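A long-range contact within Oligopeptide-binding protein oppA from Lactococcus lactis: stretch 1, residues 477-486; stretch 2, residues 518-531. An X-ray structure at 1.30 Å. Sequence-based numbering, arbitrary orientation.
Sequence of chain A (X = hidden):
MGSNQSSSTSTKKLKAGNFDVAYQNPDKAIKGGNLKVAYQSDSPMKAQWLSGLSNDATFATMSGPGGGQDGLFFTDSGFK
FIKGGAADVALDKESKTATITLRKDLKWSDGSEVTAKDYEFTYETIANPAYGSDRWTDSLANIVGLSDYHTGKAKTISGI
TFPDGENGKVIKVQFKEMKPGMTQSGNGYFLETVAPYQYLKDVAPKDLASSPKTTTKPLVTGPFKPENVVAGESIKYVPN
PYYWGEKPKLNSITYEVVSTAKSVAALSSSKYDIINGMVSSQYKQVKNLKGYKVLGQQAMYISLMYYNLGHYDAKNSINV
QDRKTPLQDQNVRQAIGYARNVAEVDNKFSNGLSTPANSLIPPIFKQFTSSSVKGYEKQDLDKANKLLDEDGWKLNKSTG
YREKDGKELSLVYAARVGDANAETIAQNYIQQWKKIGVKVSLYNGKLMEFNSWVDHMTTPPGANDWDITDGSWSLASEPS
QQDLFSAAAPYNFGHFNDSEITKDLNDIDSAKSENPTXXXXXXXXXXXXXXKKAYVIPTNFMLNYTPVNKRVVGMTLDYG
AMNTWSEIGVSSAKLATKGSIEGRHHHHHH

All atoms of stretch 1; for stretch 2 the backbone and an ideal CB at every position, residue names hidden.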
# COMPACT_ATOMS: atom_id res chain seq x y z
N SER A 477 1.49 6.55 -5.96
CA SER A 477 1.62 7.99 -6.18
C SER A 477 0.74 8.55 -7.28
O SER A 477 1.06 9.56 -7.83
CB SER A 477 3.08 8.41 -6.39
OG SER A 477 3.64 7.70 -7.45
N GLU A 478 -0.35 7.88 -7.62
CA GLU A 478 -1.38 8.42 -8.52
C GLU A 478 -2.72 8.15 -7.81
O GLU A 478 -2.88 7.08 -7.27
CB GLU A 478 -1.28 7.69 -9.87
CG GLU A 478 -1.89 8.46 -11.07
CD GLU A 478 -3.42 8.44 -11.10
OE1 GLU A 478 -3.99 7.43 -10.64
OE2 GLU A 478 -3.94 9.41 -11.53
N PRO A 479 -3.64 9.08 -7.83
CA PRO A 479 -4.79 8.96 -6.89
C PRO A 479 -5.90 7.89 -7.15
O PRO A 479 -6.68 7.65 -6.28
CB PRO A 479 -5.41 10.38 -6.90
CG PRO A 479 -4.94 10.98 -8.21
CD PRO A 479 -3.52 10.46 -8.35
N SER A 480 -5.95 7.32 -8.35
CA SER A 480 -6.93 6.26 -8.63
C SER A 480 -6.78 5.10 -7.62
O SER A 480 -5.71 4.68 -7.31
CB SER A 480 -6.73 5.75 -10.07
OG SER A 480 -7.78 4.80 -10.31
N GLN A 481 -7.92 4.65 -7.15
CA GLN A 481 -7.99 3.55 -6.17
C GLN A 481 -8.54 2.25 -6.75
O GLN A 481 -8.96 1.41 -6.03
CB GLN A 481 -8.74 3.98 -4.89
CG GLN A 481 -7.99 5.21 -4.26
CD GLN A 481 -8.55 5.57 -2.89
OE1 GLN A 481 -9.70 5.29 -2.56
NE2 GLN A 481 -7.73 6.21 -2.11
N GLN A 482 -8.46 2.08 -8.07
CA GLN A 482 -8.75 0.78 -8.70
C GLN A 482 -7.99 -0.34 -8.04
O GLN A 482 -8.53 -1.39 -7.90
CB GLN A 482 -8.34 0.78 -10.21
CG GLN A 482 -9.23 1.75 -11.10
CD GLN A 482 -10.53 1.07 -11.57
OE1 GLN A 482 -10.90 0.07 -11.08
NE2 GLN A 482 -11.21 1.68 -12.50
N ASP A 483 -6.74 -0.10 -7.64
CA ASP A 483 -5.90 -1.22 -7.16
C ASP A 483 -6.17 -1.53 -5.66
O ASP A 483 -5.68 -2.46 -5.16
CB ASP A 483 -4.42 -0.93 -7.48
CG ASP A 483 -4.11 -0.98 -9.01
OD1 ASP A 483 -4.94 -1.34 -9.77
OD2 ASP A 483 -2.98 -0.65 -9.29
N LEU A 484 -7.00 -0.74 -5.02
CA LEU A 484 -7.53 -1.05 -3.67
C LEU A 484 -8.93 -1.69 -3.69
O LEU A 484 -9.22 -2.50 -2.85
CB LEU A 484 -7.62 0.24 -2.86
CG LEU A 484 -6.31 1.01 -2.58
CD1 LEU A 484 -6.61 2.16 -1.62
CD2 LEU A 484 -5.19 0.13 -1.96
N PHE A 485 -9.78 -1.28 -4.62
CA PHE A 485 -11.22 -1.60 -4.52
C PHE A 485 -11.87 -2.24 -5.75
O PHE A 485 -12.98 -2.63 -5.69
CB PHE A 485 -12.00 -0.34 -4.16
CG PHE A 485 -11.63 0.20 -2.79
CD1 PHE A 485 -11.81 -0.55 -1.63
CD2 PHE A 485 -11.08 1.45 -2.70
CE1 PHE A 485 -11.44 -0.05 -0.41
CE2 PHE A 485 -10.69 2.00 -1.44
CZ PHE A 485 -10.86 1.25 -0.31
N SER A 486 -11.16 -2.36 -6.86
CA SER A 486 -11.80 -2.95 -8.06
C SER A 486 -12.25 -4.40 -7.78
O SER A 486 -11.68 -5.12 -7.00
CB SER A 486 -10.89 -2.85 -9.32
OG SER A 486 -9.72 -3.68 -9.22
N UNK A 518 -13.84 17.16 -15.44
CA UNK A 518 -14.66 15.93 -15.37
C UNK A 518 -14.06 14.94 -14.34
O UNK A 518 -14.75 14.44 -13.56
CB UNK A 518 -14.75 15.27 -16.75
N UNK A 519 -12.74 14.79 -14.35
CA UNK A 519 -12.09 13.88 -13.40
C UNK A 519 -12.22 14.37 -11.97
O UNK A 519 -12.48 13.58 -11.13
CB UNK A 519 -10.61 13.71 -13.75
N UNK A 520 -12.15 15.67 -11.74
CA UNK A 520 -12.39 16.19 -10.39
C UNK A 520 -13.80 15.86 -9.88
O UNK A 520 -13.94 15.40 -8.80
CB UNK A 520 -12.18 17.71 -10.37
N UNK A 521 -14.81 16.08 -10.70
CA UNK A 521 -16.20 15.72 -10.32
C UNK A 521 -16.38 14.21 -10.11
O UNK A 521 -17.11 13.83 -9.24
CB UNK A 521 -17.18 16.20 -11.40
N UNK A 522 -15.71 13.41 -10.92
CA UNK A 522 -15.74 11.98 -10.71
C UNK A 522 -15.09 11.58 -9.39
O UNK A 522 -15.62 10.79 -8.70
CB UNK A 522 -15.05 11.27 -11.87
N UNK A 523 -13.98 12.20 -9.04
CA UNK A 523 -13.34 11.95 -7.74
C UNK A 523 -14.24 12.39 -6.57
O UNK A 523 -14.30 11.72 -5.61
CB UNK A 523 -12.00 12.68 -7.67
N UNK A 524 -14.93 13.51 -6.71
CA UNK A 524 -15.84 13.97 -5.63
C UNK A 524 -16.99 12.94 -5.46
O UNK A 524 -17.33 12.60 -4.38
CB UNK A 524 -16.40 15.36 -5.95
N UNK A 525 -17.58 12.54 -6.56
CA UNK A 525 -18.71 11.57 -6.53
C UNK A 525 -18.30 10.26 -5.86
O UNK A 525 -18.99 9.77 -5.03
CB UNK A 525 -19.21 11.28 -7.95
N UNK A 526 -17.14 9.75 -6.25
CA UNK A 526 -16.55 8.57 -5.63
C UNK A 526 -16.38 8.72 -4.10
O UNK A 526 -16.72 7.85 -3.36
CB UNK A 526 -15.19 8.28 -6.28
N UNK A 527 -15.81 9.84 -3.69
CA UNK A 527 -15.62 10.09 -2.26
C UNK A 527 -16.97 10.14 -1.48
O UNK A 527 -17.11 9.57 -0.46
CB UNK A 527 -14.86 11.41 -2.07
N UNK A 528 -17.95 10.83 -2.04
CA UNK A 528 -19.27 10.91 -1.44
C UNK A 528 -19.93 9.54 -1.43
O UNK A 528 -20.48 9.16 -0.45
CB UNK A 528 -20.14 11.92 -2.19
N UNK A 529 -19.84 8.80 -2.53
CA UNK A 529 -20.54 7.51 -2.62
C UNK A 529 -19.92 6.46 -1.67
O UNK A 529 -20.61 5.72 -1.08
CB UNK A 529 -20.50 7.00 -4.06
N UNK A 530 -18.61 6.47 -1.53
CA UNK A 530 -17.95 5.52 -0.63
C UNK A 530 -18.37 5.84 0.81
O UNK A 530 -18.59 4.98 1.55
CB UNK A 530 -16.43 5.58 -0.78
N UNK A 531 -18.47 7.12 1.15
CA UNK A 531 -18.89 7.48 2.53
C UNK A 531 -20.38 7.08 2.80
O UNK A 531 -20.69 6.62 3.83
CB UNK A 531 -18.71 8.98 2.75

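Backbone angles throughout stretch 2 are helical, from -56/-48 to -69/-37, and no ideal CB has an atom of stretch 1 within 5.5 Å. Only side chains that span this gap can make contact, and the CA-to-CB directions select positions 519, 523, 526 and 530, spaced by three or four residues along one side of the helix.

Position 518 points out of reach and stretch 1 does not restrict it; it is Tyr518.

At 519 CA-to-CB points toward stretch 1, and the carboxylate of Glu478 lies beyond a wide gap. A long cationic donor would suit, arginine best, since the ideal CB at 519 is about 8.2 Å from Glu478 OE2, a span lysine could only just bridge. The residue is Arg519, nearly extended (chi1 to chi3 all t). Its NH1 and NH2 both donate to Glu478 OE2, at 3.0 and 3.1 Å, within a salt bridge. OE2 lies at the edge of the guanidinium, near its plane, where the N-H bonds point. The other carboxylate oxygen, Glu478 OE1, accepts from Ser480 N at 3.0 Å.

Positions 520, 521 and 522 point out of reach, so helix-compatible residues of many kinds would do; they are Lys520, Ala521 and Ala522.

Position 523 faces the Pro479-Ser480 turn, with its CA 8.6 Å from Ser480 CA. The proline ring favours a large apolar group such as leucine, methionine or an aromatic. Phe523 fills the gap: its CZ lies 3.7 Å from Pro479 CB, while Ser480 N approaches the ring edge, 3.9 Å from CZ.

Stretch 1 leaves 524 and 525 free; they are Val524 and Lys525.

From 526 CA-to-CB points toward stretch 1, which offers the amide oxygen of Gln481 and the ring of Phe485; the CA of 526 is 9.9 Å from Gln481 CA. A long side chain ending in a donor fits, whether tyrosine, lysine or arginine. Tyr526 OH donates to Gln481 OE1 at 2.7 Å, with the acceptor near the plane of the tyrosine ring; the same OH is 3.2 Å from Phe485 CD2.

Positions 527, 528 and 529 turn out of reach. They are Gln527, whose NE2 donates to Phe523 O at 3.1 Å, Glu528, and Asp529, whose OD2 forms a salt bridge with Lys525 NZ at 2.8 Å.

At 530 CA-to-CB again points toward stretch 1, where Phe485 offers an aromatic surface. Long apolar residues, methionine or leucine among them, would suit. Met530, m at all three chi angles, places CE 3.8 Å from the Phe485 ring centroid, only 8° off the normal, a CH-pi contact over one face.

Position 531 is out of reach; it is Asn531.

Stretch 2 (518-531) YRKAAFVKYQEDMN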
# COMPACT_ATOMS: atom_id res chain seq x y z
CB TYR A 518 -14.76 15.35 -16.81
CG TYR A 518 -15.67 14.13 -16.85
CD1 TYR A 518 -16.97 14.23 -17.36
CD2 TYR A 518 -15.26 12.87 -16.36
CE1 TYR A 518 -17.80 13.12 -17.39
CE2 TYR A 518 -16.12 11.78 -16.40
CZ TYR A 518 -17.37 11.91 -16.89
OH TYR A 518 -18.29 10.88 -16.97
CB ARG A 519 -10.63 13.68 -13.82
CG ARG A 519 -10.11 12.41 -13.15
CD ARG A 519 -8.64 12.14 -13.61
NE ARG A 519 -8.25 10.75 -13.17
CZ ARG A 519 -7.09 10.42 -12.62
NH1 ARG A 519 -6.14 11.29 -12.46
NH2 ARG A 519 -6.92 9.17 -12.28
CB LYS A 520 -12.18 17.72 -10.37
CG LYS A 520 -12.23 18.34 -8.95
CD LYS A 520 -12.11 19.90 -9.08
CE LYS A 520 -12.03 20.65 -7.70
NZ LYS A 520 -10.64 20.70 -7.28
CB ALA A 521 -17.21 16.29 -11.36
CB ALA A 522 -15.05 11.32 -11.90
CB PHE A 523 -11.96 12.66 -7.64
CG PHE A 523 -10.78 11.75 -7.99
CD1 PHE A 523 -10.43 10.66 -7.21
CD2 PHE A 523 -10.03 12.00 -9.12
CE1 PHE A 523 -9.36 9.84 -7.53
CE2 PHE A 523 -8.92 11.20 -9.45
CZ PHE A 523 -8.61 10.11 -8.66
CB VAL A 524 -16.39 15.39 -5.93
CG1 VAL A 524 -17.58 15.71 -5.00
CG2 VAL A 524 -15.29 16.43 -5.74
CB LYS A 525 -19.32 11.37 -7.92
CG LYS A 525 -20.53 10.41 -7.88
CD LYS A 525 -21.14 10.22 -9.27
CE LYS A 525 -22.49 9.51 -9.25
NZ LYS A 525 -22.37 8.10 -8.72
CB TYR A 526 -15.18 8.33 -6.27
CG TYR A 526 -14.34 7.27 -5.57
CD1 TYR A 526 -14.74 5.93 -5.53
CD2 TYR A 526 -13.14 7.62 -4.96
CE1 TYR A 526 -13.92 4.97 -4.88
CE2 TYR A 526 -12.35 6.68 -4.32
CZ TYR A 526 -12.77 5.37 -4.27
OH TYR A 526 -12.00 4.39 -3.62
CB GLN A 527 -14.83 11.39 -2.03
CG GLN A 527 -13.31 11.31 -2.48
CD GLN A 527 -12.65 12.70 -2.52
OE1 GLN A 527 -12.31 13.25 -1.51
NE2 GLN A 527 -12.46 13.20 -3.67
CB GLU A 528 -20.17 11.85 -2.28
CG GLU A 528 -19.83 13.38 -2.23
CD GLU A 528 -20.58 14.17 -3.29
OE1 GLU A 528 -21.06 13.63 -4.27
OE2 GLU A 528 -20.65 15.36 -3.06
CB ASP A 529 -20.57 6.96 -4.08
CG ASP A 529 -21.46 7.77 -4.99
OD1 ASP A 529 -22.26 8.58 -4.55
OD2 ASP A 529 -21.30 7.54 -6.19
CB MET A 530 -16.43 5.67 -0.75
CG MET A 530 -15.90 4.95 -2.08
SD MET A 530 -16.04 3.07 -1.99
CE MET A 530 -14.46 2.65 -1.16
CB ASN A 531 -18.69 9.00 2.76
CG ASN A 531 -17.24 9.37 3.05
OD1 ASN A 531 -16.39 8.52 3.24
ND2 ASN A 531 -16.96 10.63 3.06
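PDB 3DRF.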